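Local coordinates for putative branched-chain amino acid aminotransferase IlvE (Streptococcus mutans, PDB 4DQN), which probably transfers the amino group of leucine, isoleucine or valine to 2-oxoglutarate, with pyridoxal 5'-phosphate as its cofactor, at residues K221-G226 with S244-P249; A179-T184 with D215-T220; H19-R24 with I152-V157. One frame throughout, in Å; residues are numbered along the deposited sequence.

Contact 1. Residues K221-G226 with S244-P249; sequences KIEEVG and SPSILP
The carboxylate of E223 reaches into the turn S244-I247 and is held by two serine hydroxyls, one to each oxygen. S246 OG donates to E223 OE1 at 3.0 Å and S244 OG to E223 OE2 at 2.9 Å, each arriving on the syn side and a little out of the carboxylate plane, which should fix the rotation of the group. S244 OG also accepts from S246 N at 2.7 Å in an ST turn, so the turn itself presents both donors. E224 reaches farther along the loop: the syn lone pair of OE1 takes L248 N at 3.0 Å, and L248 in turn touches K188, the predicted cofactor lysine.

Packing is tightest at I247. Its CG1 lies anti to the carbonyl carbon (chi1 -73°), and beyond it CD1 presses against E223 O at 3.1 Å, while CG2 rests on E224 OE1 at 3.4 Å. The other side is looser: S244 is partly exposed and buries little here, and the CB of P245 points away from the strand, leaving that residue exposed.

A classic beta bulge opposite Y213 sets E223 and E224 in strand 222-225, which runs between strands 211-214 and 228-234. The loop they hold leads from strand 238-241 into helix 251-262.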
ATOM      1  N   LYS A 221       7.780  15.029  16.660  1.00 37.77           N
ATOM      2  CA  LYS A 221       6.513  14.827  17.357  1.00 37.34           C
ATOM      3  C   LYS A 221       6.036  13.396  17.143  1.00 39.95           C
ATOM      4  O   LYS A 221       6.244  12.817  16.073  1.00 36.84           O
ATOM      5  CB  LYS A 221       5.463  15.790  16.812  1.00 41.33           C
ATOM      6  CG  LYS A 221       5.844  17.255  16.909  1.00 43.59           C
ATOM      7  CD  LYS A 221       4.886  18.124  16.099  1.00 47.72           C
ATOM      8  CE  LYS A 221       4.864  17.667  14.646  1.00 51.99           C
ATOM      9  NZ  LYS A 221       3.867  18.399  13.815  1.00 56.22           N
ATOM     10  N   ILE A 222       5.399  12.828  18.159  1.00 37.15           N
ATOM     11  CA  ILE A 222       4.903  11.458  18.083  1.00 36.54           C
ATOM     12  C   ILE A 222       3.667  11.383  17.200  1.00 38.95           C
ATOM     13  O   ILE A 222       2.770  12.228  17.290  1.00 36.67           O
ATOM     14  CB  ILE A 222       4.574  10.902  19.489  1.00 37.37           C
ATOM     15  CG1 ILE A 222       5.862  10.710  20.292  1.00 38.71           C
ATOM     16  CG2 ILE A 222       3.831   9.577  19.394  1.00 34.86           C
ATOM     17  CD1 ILE A 222       5.623  10.178  21.707  1.00 38.40           C
ATOM     18  N   GLU A 223       3.628  10.374  16.336  1.00 35.49           N
ATOM     19  CA  GLU A 223       2.469  10.136  15.492  1.00 36.28           C
ATOM     20  C   GLU A 223       1.622   9.015  16.066  1.00 39.66           C
ATOM     21  O   GLU A 223       0.485   9.230  16.507  1.00 43.52           O
ATOM     22  CB  GLU A 223       2.916   9.739  14.090  1.00 42.03           C
ATOM     23  CG  GLU A 223       3.576  10.856  13.327  1.00 43.30           C
ATOM     24  CD  GLU A 223       2.657  11.496  12.326  1.00 43.89           C
ATOM     25  OE1 GLU A 223       2.247  10.806  11.368  1.00 42.16           O
ATOM     26  OE2 GLU A 223       2.341  12.692  12.497  1.00 46.32           O
ATOM     27  N   GLU A 224       2.176   7.808  16.040  1.00 37.60           N
ATOM     28  CA  GLU A 224       1.449   6.653  16.546  1.00 38.03           C
ATOM     29  C   GLU A 224       2.352   5.483  16.947  1.00 35.69           C
ATOM     30  O   GLU A 224       3.553   5.465  16.637  1.00 34.80           O
ATOM     31  CB  GLU A 224       0.359   6.211  15.549  1.00 41.19           C
ATOM     32  CG  GLU A 224       0.798   6.097  14.094  1.00 44.19           C
ATOM     33  CD  GLU A 224      -0.388   5.941  13.151  1.00 50.69           C
ATOM     34  OE1 GLU A 224      -1.296   6.798  13.178  1.00 50.37           O
ATOM     35  OE2 GLU A 224      -0.423   4.955  12.389  1.00 53.69           O
ATOM     36  N   VAL A 225       1.744   4.520  17.643  1.00 34.86           N
ATOM     37  CA  VAL A 225       2.427   3.365  18.213  1.00 34.26           C
ATOM     38  C   VAL A 225       2.025   2.136  17.408  1.00 38.55           C
ATOM     39  O   VAL A 225       0.979   1.529  17.663  1.00 36.30           O
ATOM     40  CB  VAL A 225       2.001   3.175  19.676  1.00 37.00           C
ATOM     41  CG1 VAL A 225       2.911   2.180  20.391  1.00 34.56           C
ATOM     42  CG2 VAL A 225       1.988   4.525  20.405  1.00 32.09           C
ATOM     43  N   GLY A 226       2.858   1.770  16.436  1.00 40.39           N
ATOM     44  CA  GLY A 226       2.479   0.767  15.461  1.00 36.12           C
ATOM     45  C   GLY A 226       1.254   1.280  14.741  1.00 41.07           C
ATOM     46  O   GLY A 226       1.277   2.384  14.182  1.00 43.29           O
ATOM     47  N   SER A 244      -2.324  14.683  13.992  1.00 49.36           N
ATOM     48  CA  SER A 244      -1.664  14.960  12.726  1.00 49.45           C
ATOM     49  C   SER A 244      -2.557  14.459  11.613  1.00 45.87           C
ATOM     50  O   SER A 244      -3.348  13.542  11.825  1.00 51.27           O
ATOM     51  CB  SER A 244      -0.296  14.274  12.662  1.00 50.86           C
ATOM     52  OG  SER A 244       0.002  13.839  11.339  1.00 45.63           O
ATOM     53  N   PRO A 245      -2.441  15.065  10.422  1.00 43.14           N
ATOM     54  CA  PRO A 245      -3.189  14.613   9.243  1.00 48.47           C
ATOM     55  C   PRO A 245      -2.572  13.353   8.642  1.00 46.94           C
ATOM     56  O   PRO A 245      -3.025  12.888   7.590  1.00 45.43           O
ATOM     57  CB  PRO A 245      -3.007  15.774   8.263  1.00 50.53           C
ATOM     58  CG  PRO A 245      -1.678  16.370   8.636  1.00 48.32           C
ATOM     59  CD  PRO A 245      -1.606  16.250  10.132  1.00 47.64           C
ATOM     60  N   SER A 246      -1.535  12.833   9.300  1.00 43.91           N
ATOM     61  CA  SER A 246      -0.792  11.666   8.830  1.00 46.23           C
ATOM     62  C   SER A 246      -1.099  10.474   9.746  1.00 43.63           C
ATOM     63  O   SER A 246      -0.615   9.356   9.540  1.00 44.81           O
ATOM     64  CB  SER A 246       0.715  11.984   8.823  1.00 42.87           C
ATOM     65  OG  SER A 246       1.490  10.848   8.475  1.00 52.82           O
ATOM     66  N   ILE A 247      -1.929  10.730  10.751  1.00 43.05           N
ATOM     67  CA  ILE A 247      -2.269   9.741  11.769  1.00 45.11           C
ATOM     68  C   ILE A 247      -3.647   9.117  11.506  1.00 42.77           C
ATOM     69  O   ILE A 247      -4.588   9.814  11.114  1.00 42.35           O
ATOM     70  CB  ILE A 247      -2.258  10.415  13.171  1.00 48.59           C
ATOM     71  CG1 ILE A 247      -0.817  10.701  13.614  1.00 45.98           C
ATOM     72  CG2 ILE A 247      -2.992   9.577  14.211  1.00 45.99           C
ATOM     73  CD1 ILE A 247      -0.741  11.597  14.850  1.00 43.98           C
ATOM     74  N   LEU A 248      -3.758   7.804  11.701  1.00 45.68           N
ATOM     75  CA  LEU A 248      -5.057   7.137  11.675  1.00 44.88           C
ATOM     76  C   LEU A 248      -5.815   7.432  12.967  1.00 44.06           C
ATOM     77  O   LEU A 248      -5.361   7.071  14.049  1.00 46.58           O
ATOM     78  CB  LEU A 248      -4.895   5.623  11.543  1.00 46.14           C
ATOM     79  CG  LEU A 248      -6.231   4.877  11.660  1.00 46.03           C
ATOM     80  CD1 LEU A 248      -6.739   4.518  10.283  1.00 44.34           C
ATOM     81  CD2 LEU A 248      -6.126   3.642  12.544  1.00 48.77           C
ATOM     82  N   PRO A 249      -6.985   8.076  12.858  1.00 45.75           N
ATOM     83  CA  PRO A 249      -7.770   8.378  14.061  1.00 43.89           C
ATOM     84  C   PRO A 249      -8.542   7.149  14.564  1.00 45.30           C
ATOM     85  O   PRO A 249      -9.513   6.736  13.920  1.00 46.26           O
ATOM     86  CB  PRO A 249      -8.742   9.463  13.578  1.00 49.25           C
ATOM     87  CG  PRO A 249      -8.821   9.302  12.064  1.00 47.53           C
ATOM     88  CD  PRO A 249      -7.736   8.343  11.620  1.00 45.82           C
TER

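Contact 2. Residues A179-T184 with D215-T220; sequences AAPHGT and DPATHT
P181 lays the CG-CD edge of its ring against P216, each atom 3.8 Å from P216 CG, and the two rings slide past each other in opposite directions. The same P216 CG sits 3.6 Å from P181 N, so it covers the start of the proline as well as its ring. Two residues back along the chain, A179 O lies 3.4 Å from P216 CB. At the far end P181 CG reaches A217 only loosely, and A217 is exposed. No hydrogen bond crosses between the segments.

A180-G183 is a type I turn in the loop leading to helix 190-205. D215-T220 forms the connection between antiparallel strands 211-214 and 222-225 of the large mixed sheet. An Asx motif at D215 shapes that connection. CG of D215 stands between the backbone N and the carbonyl carbon (chi1 72°), and OD2 is gripped twice by T218: OG1 donates at 2.7 Å to the syn lone pair, whereas the backbone N comes from above the carboxylate plane at 2.9 Å. D215 OD1 takes T220 N at 2.8 Å and also K221 N, so the one carboxylate gathers the far end of the loop around itself.

H219 turns its ring so that P216 O lies at the edge, in plane, and its ND1 is bonded to D174. The second subunit also touches the A180-G183 turn: D177 of that subunit packs on A180 and P181, and its carboxylate accepts from H182 N.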
ATOM      1  N   ALA A 179       4.007   6.302   6.970  1.00 33.83           N
ATOM      2  CA  ALA A 179       3.245   7.142   6.045  1.00 37.58           C
ATOM      3  C   ALA A 179       3.967   8.447   5.700  1.00 39.06           C
ATOM      4  O   ALA A 179       4.797   8.940   6.480  1.00 35.41           O
ATOM      5  CB  ALA A 179       1.874   7.443   6.618  1.00 38.97           C
ATOM      6  N   ALA A 180       3.638   8.997   4.529  1.00 37.99           N
ATOM      7  CA  ALA A 180       4.172  10.278   4.063  1.00 38.17           C
ATOM      8  C   ALA A 180       3.403  11.434   4.705  1.00 40.99           C
ATOM      9  O   ALA A 180       2.290  11.224   5.198  1.00 39.72           O
ATOM     10  CB  ALA A 180       4.056  10.352   2.553  1.00 34.90           C
ATOM     11  N   PRO A 181       3.982  12.656   4.697  1.00 43.31           N
ATOM     12  CA  PRO A 181       3.243  13.816   5.229  1.00 37.99           C
ATOM     13  C   PRO A 181       1.910  14.064   4.512  1.00 43.57           C
ATOM     14  O   PRO A 181       0.916  14.395   5.166  1.00 42.04           O
ATOM     15  CB  PRO A 181       4.202  14.987   4.987  1.00 42.94           C
ATOM     16  CG  PRO A 181       5.574  14.359   5.005  1.00 42.23           C
ATOM     17  CD  PRO A 181       5.384  12.995   4.366  1.00 42.29           C
ATOM     18  N   HIS A 182       1.895  13.907   3.189  1.00 38.23           N
ATOM     19  CA  HIS A 182       0.657  14.001   2.421  1.00 39.65           C
ATOM     20  C   HIS A 182       0.356  12.681   1.707  1.00 42.00           C
ATOM     21  O   HIS A 182      -0.009  12.671   0.524  1.00 35.37           O
ATOM     22  CB  HIS A 182       0.746  15.137   1.402  1.00 39.52           C
ATOM     23  CG  HIS A 182       0.911  16.491   2.020  1.00 45.58           C
ATOM     24  ND1 HIS A 182       1.843  17.405   1.573  1.00 45.75           N
ATOM     25  CD2 HIS A 182       0.261  17.088   3.049  1.00 43.07           C
ATOM     26  CE1 HIS A 182       1.764  18.506   2.303  1.00 43.77           C
ATOM     27  NE2 HIS A 182       0.813  18.338   3.207  1.00 45.97           N
ATOM     28  N   GLY A 183       0.511  11.573   2.434  1.00 42.82           N
ATOM     29  CA  GLY A 183       0.266  10.245   1.894  1.00 39.19           C
ATOM     30  C   GLY A 183      -1.074   9.706   2.363  1.00 45.62           C
ATOM     31  O   GLY A 183      -2.058  10.455   2.439  1.00 42.05           O
ATOM     32  N   THR A 184      -1.110   8.414   2.692  1.00 40.05           N
ATOM     33  CA  THR A 184      -2.360   7.742   3.060  1.00 38.13           C
ATOM     34  C   THR A 184      -2.441   7.408   4.549  1.00 35.85           C
ATOM     35  O   THR A 184      -3.214   6.530   4.949  1.00 37.97           O
ATOM     36  CB  THR A 184      -2.557   6.447   2.244  1.00 37.02           C
ATOM     37  OG1 THR A 184      -1.394   5.608   2.369  1.00 34.51           O
ATOM     38  CG2 THR A 184      -2.772   6.782   0.771  1.00 35.03           C
ATOM     39  N   ASP A 215       6.605  12.223  13.379  1.00 35.76           N
ATOM     40  CA  ASP A 215       6.058  12.908  12.208  1.00 39.33           C
ATOM     41  C   ASP A 215       7.074  12.846  11.067  1.00 41.39           C
ATOM     42  O   ASP A 215       8.260  13.103  11.277  1.00 38.72           O
ATOM     43  CB  ASP A 215       5.642  14.346  12.546  1.00 40.83           C
ATOM     44  CG  ASP A 215       6.823  15.257  12.771  1.00 40.60           C
ATOM     45  OD1 ASP A 215       7.444  15.171  13.853  1.00 38.84           O
ATOM     46  OD2 ASP A 215       7.120  16.070  11.865  1.00 41.46           O
ATOM     47  N   PRO A 216       6.616  12.451   9.865  1.00 41.29           N
ATOM     48  CA  PRO A 216       7.552  12.193   8.760  1.00 40.76           C
ATOM     49  C   PRO A 216       8.276  13.439   8.248  1.00 44.48           C
ATOM     50  O   PRO A 216       9.387  13.311   7.731  1.00 46.73           O
ATOM     51  CB  PRO A 216       6.661  11.587   7.663  1.00 44.20           C
ATOM     52  CG  PRO A 216       5.249  11.994   8.022  1.00 42.80           C
ATOM     53  CD  PRO A 216       5.231  12.071   9.529  1.00 41.16           C
ATOM     54  N   ALA A 217       7.670  14.614   8.391  1.00 45.44           N
ATOM     55  CA  ALA A 217       8.311  15.853   7.950  1.00 47.46           C
ATOM     56  C   ALA A 217       9.545  16.187   8.781  1.00 46.56           C
ATOM     57  O   ALA A 217      10.647  16.342   8.243  1.00 52.37           O
ATOM     58  CB  ALA A 217       7.323  17.014   7.996  1.00 50.07           C
ATOM     59  N   THR A 218       9.353  16.303  10.092  1.00 42.81           N
ATOM     60  CA  THR A 218      10.406  16.826  10.963  1.00 45.34           C
ATOM     61  C   THR A 218      10.969  15.827  11.986  1.00 44.05           C
ATOM     62  O   THR A 218      12.042  16.056  12.550  1.00 40.70           O
ATOM     63  CB  THR A 218       9.917  18.088  11.703  1.00 45.00           C
ATOM     64  OG1 THR A 218       9.027  17.718  12.762  1.00 44.53           O
ATOM     65  CG2 THR A 218       9.172  19.000  10.742  1.00 43.88           C
ATOM     66  N   HIS A 219      10.246  14.730  12.222  1.00 39.59           N
ATOM     67  CA  HIS A 219      10.649  13.734  13.218  1.00 40.01           C
ATOM     68  C   HIS A 219      10.929  14.371  14.578  1.00 41.50           C
ATOM     69  O   HIS A 219      12.001  14.186  15.157  1.00 37.36           O
ATOM     70  CB  HIS A 219      11.847  12.905  12.728  1.00 37.88           C
ATOM     71  CG  HIS A 219      11.466  11.814  11.775  1.00 40.70           C
ATOM     72  ND1 HIS A 219      11.560  10.474  12.096  1.00 41.18           N
ATOM     73  CD2 HIS A 219      10.967  11.863  10.516  1.00 40.25           C
ATOM     74  CE1 HIS A 219      11.139   9.748  11.076  1.00 40.57           C
ATOM     75  NE2 HIS A 219      10.770  10.566  10.104  1.00 39.23           N
ATOM     76  N   THR A 220       9.954  15.125  15.080  1.00 35.95           N
ATOM     77  CA  THR A 220      10.091  15.756  16.386  1.00 38.00           C
ATOM     78  C   THR A 220       8.853  15.533  17.269  1.00 40.72           C
ATOM     79  O   THR A 220       8.877  15.799  18.476  1.00 39.13           O
ATOM     80  CB  THR A 220      10.360  17.254  16.226  1.00 43.76           C
ATOM     81  OG1 THR A 220      10.775  17.800  17.485  1.00 56.95           O
ATOM     82  CG2 THR A 220       9.108  17.954  15.758  1.00 39.47           C
TER

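Contact 3. Residues H19-R24 with I152-V157; sequences HKLPFR and IFAMPV
Water 1 is gripped by three backbone groups where H19-L21 runs beside A154. It donates to H19 O and to A154 O, both at 2.7 Å, and accepts from L21 N, bridging the loop to strand 147-157. Water 3 bridges farther along, donating to F23 O at 2.7 Å and accepting from A154 N.

CG of H19 is anti to the carbonyl carbon (chi1 -58°), and the ring lies over P156 in a CH-pi contact, with P156 CG 4.3 Å from the centroid and almost on the ring normal. M155 CB approaches the same ring obliquely, and water 2 lies in its plane at the edge, 2.8 Å from H19 NE2. L21 meets P156 tip to tip, CD1 to CD at 3.8 Å, while its other methyl, CD2, rests 3.4 Å from A154 O.

R24 packs closely, its CG 3.3 Å from F153 CB. R24 NH1 makes a salt bridge with E49 of the second subunit, so this end of the contact reaches the dimer interface, although the exact position of the guanidinium is uncertain.

Direct pairing takes over just beyond, where the backbone of I152 hydrogen-bonds to that of Y25. The water-bridged loop leads into strand 24-30, beside strand 147-157 in the seven-stranded antiparallel sheet of this class-IV aminotransferase.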
ATOM      1  N   HIS A  19      -9.251 -17.141  12.330  1.00 28.20           N
ATOM      2  CA  HIS A  19      -9.970 -18.408  12.381  1.00 31.44           C
ATOM      3  C   HIS A  19     -10.948 -18.372  11.225  1.00 28.04           C
ATOM      4  O   HIS A  19     -11.504 -17.317  10.920  1.00 24.26           O
ATOM      5  CB  HIS A  19     -10.767 -18.543  13.688  1.00 31.65           C
ATOM      6  CG  HIS A  19      -9.929 -18.437  14.924  1.00 33.22           C
ATOM      7  ND1 HIS A  19      -9.701 -19.508  15.761  1.00 41.04           N
ATOM      8  CD2 HIS A  19      -9.258 -17.391  15.461  1.00 30.42           C
ATOM      9  CE1 HIS A  19      -8.925 -19.128  16.760  1.00 34.25           C
ATOM     10  NE2 HIS A  19      -8.639 -17.848  16.601  1.00 34.37           N
ATOM     11  N   LYS A  20     -11.160 -19.511  10.577  1.00 28.78           N
ATOM     12  CA  LYS A  20     -12.170 -19.604   9.521  1.00 29.61           C
ATOM     13  C   LYS A  20     -13.528 -20.001  10.091  1.00 31.36           C
ATOM     14  O   LYS A  20     -13.771 -21.173  10.377  1.00 30.54           O
ATOM     15  CB  LYS A  20     -11.730 -20.615   8.462  1.00 27.74           C
ATOM     16  CG  LYS A  20     -12.654 -20.692   7.253  1.00 31.53           C
ATOM     17  CD  LYS A  20     -12.158 -21.767   6.283  1.00 37.03           C
ATOM     18  CE  LYS A  20     -13.296 -22.260   5.405  1.00 43.51           C
ATOM     19  NZ  LYS A  20     -13.106 -23.694   5.022  1.00 58.80           N
ATOM     20  N   LEU A  21     -14.411 -19.022  10.254  1.00 27.68           N
ATOM     21  CA  LEU A  21     -15.738 -19.262  10.819  1.00 28.20           C
ATOM     22  C   LEU A  21     -16.723 -19.674   9.719  1.00 28.59           C
ATOM     23  O   LEU A  21     -16.443 -19.476   8.536  1.00 28.08           O
ATOM     24  CB  LEU A  21     -16.227 -18.014  11.577  1.00 26.49           C
ATOM     25  CG  LEU A  21     -15.969 -18.000  13.095  1.00 30.20           C
ATOM     26  CD1 LEU A  21     -14.533 -18.337  13.406  1.00 28.26           C
ATOM     27  CD2 LEU A  21     -16.326 -16.649  13.718  1.00 25.92           C
ATOM     28  N   PRO A  22     -17.864 -20.282  10.091  1.00 27.99           N
ATOM     29  CA  PRO A  22     -18.782 -20.768   9.046  1.00 31.90           C
ATOM     30  C   PRO A  22     -19.291 -19.724   8.039  1.00 30.59           C
ATOM     31  O   PRO A  22     -19.390 -20.070   6.860  1.00 28.69           O
ATOM     32  CB  PRO A  22     -19.963 -21.331   9.847  1.00 32.45           C
ATOM     33  CG  PRO A  22     -19.369 -21.732  11.156  1.00 36.97           C
ATOM     34  CD  PRO A  22     -18.290 -20.709  11.437  1.00 34.90           C
ATOM     35  N   PHE A  23     -19.599 -18.496   8.461  1.00 26.91           N
ATOM     36  CA  PHE A  23     -20.209 -17.525   7.543  1.00 28.61           C
ATOM     37  C   PHE A  23     -19.482 -16.184   7.511  1.00 28.47           C
ATOM     38  O   PHE A  23     -19.006 -15.720   8.549  1.00 25.88           O
ATOM     39  CB  PHE A  23     -21.677 -17.286   7.930  1.00 30.20           C
ATOM     40  CG  PHE A  23     -22.513 -18.523   7.871  1.00 32.62           C
ATOM     41  CD1 PHE A  23     -22.976 -19.003   6.649  1.00 32.45           C
ATOM     42  CD2 PHE A  23     -22.815 -19.224   9.027  1.00 34.15           C
ATOM     43  CE1 PHE A  23     -23.731 -20.164   6.586  1.00 35.50           C
ATOM     44  CE2 PHE A  23     -23.573 -20.382   8.973  1.00 33.81           C
ATOM     45  CZ  PHE A  23     -24.028 -20.855   7.752  1.00 35.13           C
ATOM     46  N   ARG A  24     -19.372 -15.582   6.321  1.00 25.88           N
ATOM     47  CA  ARG A  24     -18.963 -14.176   6.192  1.00 28.53           C
ATOM     48  C   ARG A  24     -19.989 -13.494   5.344  1.00 25.31           C
ATOM     49  O   ARG A  24     -20.666 -14.143   4.543  1.00 24.96           O
ATOM     50  CB  ARG A  24     -17.671 -13.975   5.399  1.00 29.95           C
ATOM     51  CG  ARG A  24     -16.509 -14.788   5.743  1.00 40.62           C
ATOM     52  CD  ARG A  24     -16.264 -15.820   4.677  1.00 29.07           C
ATOM     53  NE  ARG A  24     -16.840 -17.047   5.141  1.00 39.34           N
ATOM     54  CZ  ARG A  24     -16.350 -17.747   6.147  1.00 30.90           C
ATOM     55  NH1 ARG A  24     -15.237 -17.366   6.787  1.00 28.24           N
ATOM     56  NH2 ARG A  24     -16.974 -18.851   6.490  1.00 34.68           N
ATOM     57  N   ILE A 152     -17.193  -8.831   5.247  1.00 25.91           N
ATOM     58  CA  ILE A 152     -16.851  -8.865   6.667  1.00 24.19           C
ATOM     59  C   ILE A 152     -16.764 -10.305   7.129  1.00 24.78           C
ATOM     60  O   ILE A 152     -17.756 -11.047   7.072  1.00 24.18           O
ATOM     61  CB  ILE A 152     -17.892  -8.150   7.558  1.00 22.97           C
ATOM     62  CG1 ILE A 152     -18.175  -6.719   7.069  1.00 22.11           C
ATOM     63  CG2 ILE A 152     -17.413  -8.127   9.013  1.00 23.16           C
ATOM     64  CD1 ILE A 152     -19.161  -5.934   7.987  1.00 22.54           C
ATOM     65  N   PHE A 153     -15.576 -10.701   7.587  1.00 22.02           N
ATOM     66  CA  PHE A 153     -15.402 -11.997   8.226  1.00 23.54           C
ATOM     67  C   PHE A 153     -15.019 -11.818   9.694  1.00 25.24           C
ATOM     68  O   PHE A 153     -14.674 -10.710  10.121  1.00 23.17           O
ATOM     69  CB  PHE A 153     -14.409 -12.900   7.472  1.00 23.36           C
ATOM     70  CG  PHE A 153     -13.022 -12.331   7.311  1.00 23.92           C
ATOM     71  CD1 PHE A 153     -12.712 -11.524   6.220  1.00 24.59           C
ATOM     72  CD2 PHE A 153     -12.009 -12.670   8.202  1.00 23.37           C
ATOM     73  CE1 PHE A 153     -11.430 -11.022   6.046  1.00 24.00           C
ATOM     74  CE2 PHE A 153     -10.718 -12.168   8.047  1.00 24.62           C
ATOM     75  CZ  PHE A 153     -10.418 -11.351   6.957  1.00 23.35           C
ATOM     76  N   ALA A 154     -15.125 -12.895  10.470  1.00 23.46           N
ATOM     77  CA  ALA A 154     -15.011 -12.796  11.926  1.00 24.88           C
ATOM     78  C   ALA A 154     -14.173 -13.905  12.543  1.00 25.80           C
ATOM     79  O   ALA A 154     -13.999 -14.976  11.960  1.00 26.49           O
ATOM     80  CB  ALA A 154     -16.405 -12.769  12.566  1.00 27.81           C
ATOM     81  N   MET A 155     -13.663 -13.646  13.744  1.00 25.50           N
ATOM     82  CA  MET A 155     -12.877 -14.636  14.463  1.00 28.73           C
ATOM     83  C   MET A 155     -12.870 -14.272  15.938  1.00 27.34           C
ATOM     84  O   MET A 155     -12.815 -13.092  16.301  1.00 28.28           O
ATOM     85  CB  MET A 155     -11.439 -14.700  13.930  1.00 27.40           C
ATOM     86  CG  MET A 155     -10.646 -13.417  14.139  1.00 25.84           C
ATOM     87  SD  MET A 155      -9.837 -12.845  12.630  1.00 30.27           S
ATOM     88  CE  MET A 155     -11.264 -12.309  11.668  1.00 25.64           C
ATOM     89  N   PRO A 156     -12.948 -15.287  16.804  1.00 26.40           N
ATOM     90  CA  PRO A 156     -12.873 -14.982  18.234  1.00 27.46           C
ATOM     91  C   PRO A 156     -11.436 -14.612  18.619  1.00 30.32           C
ATOM     92  O   PRO A 156     -10.495 -15.256  18.136  1.00 31.23           O
ATOM     93  CB  PRO A 156     -13.304 -16.301  18.881  1.00 28.45           C
ATOM     94  CG  PRO A 156     -12.900 -17.361  17.888  1.00 32.81           C
ATOM     95  CD  PRO A 156     -13.144 -16.723  16.534  1.00 29.01           C
ATOM     96  N   VAL A 157     -11.254 -13.572  19.434  1.00 30.51           N
ATOM     97  CA  VAL A 157      -9.903 -13.199  19.865  1.00 30.05           C
ATOM     98  C   VAL A 157      -9.850 -13.110  21.387  1.00 34.81           C
ATOM     99  O   VAL A 157     -10.868 -12.862  22.022  1.00 33.97           O
ATOM    100  CB  VAL A 157      -9.421 -11.869  19.219  1.00 31.28           C
ATOM    101  CG1 VAL A 157      -9.384 -12.000  17.688  1.00 28.07           C
ATOM    102  CG2 VAL A 157     -10.301 -10.691  19.631  1.00 30.50           C
TER
HETATM  103  O   HOH W   1     -13.616 -16.266   9.645  1.00 23.95           O
HETATM  104  O   HOH W   2      -7.719 -15.596  17.891  1.00 32.25           O
HETATM  105  O   HOH W   3     -16.441 -15.169   9.084  1.00 25.94           O

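In the fold
From the N terminus, contact 3 opens first and closes over 127 intervening residues, bringing the entry to strand 24-30 back beside strand 147-157 in the antiparallel sheet. Contact 2 then closes the stretch that carries helix 190-205 and strand 211-214, and contact 1 closes a short one with strands 228-234 and 238-241. The three follow in series, with no nesting and no crossing. Contacts 2 and 1 nevertheless adjoin in space, centres 9 Å apart, with a probable hydrogen bond from D215 N to K221 O at 2.8 Å. Contact 3 lies across the chain's centre from both, yet it and contact 2 each touch the second subunit.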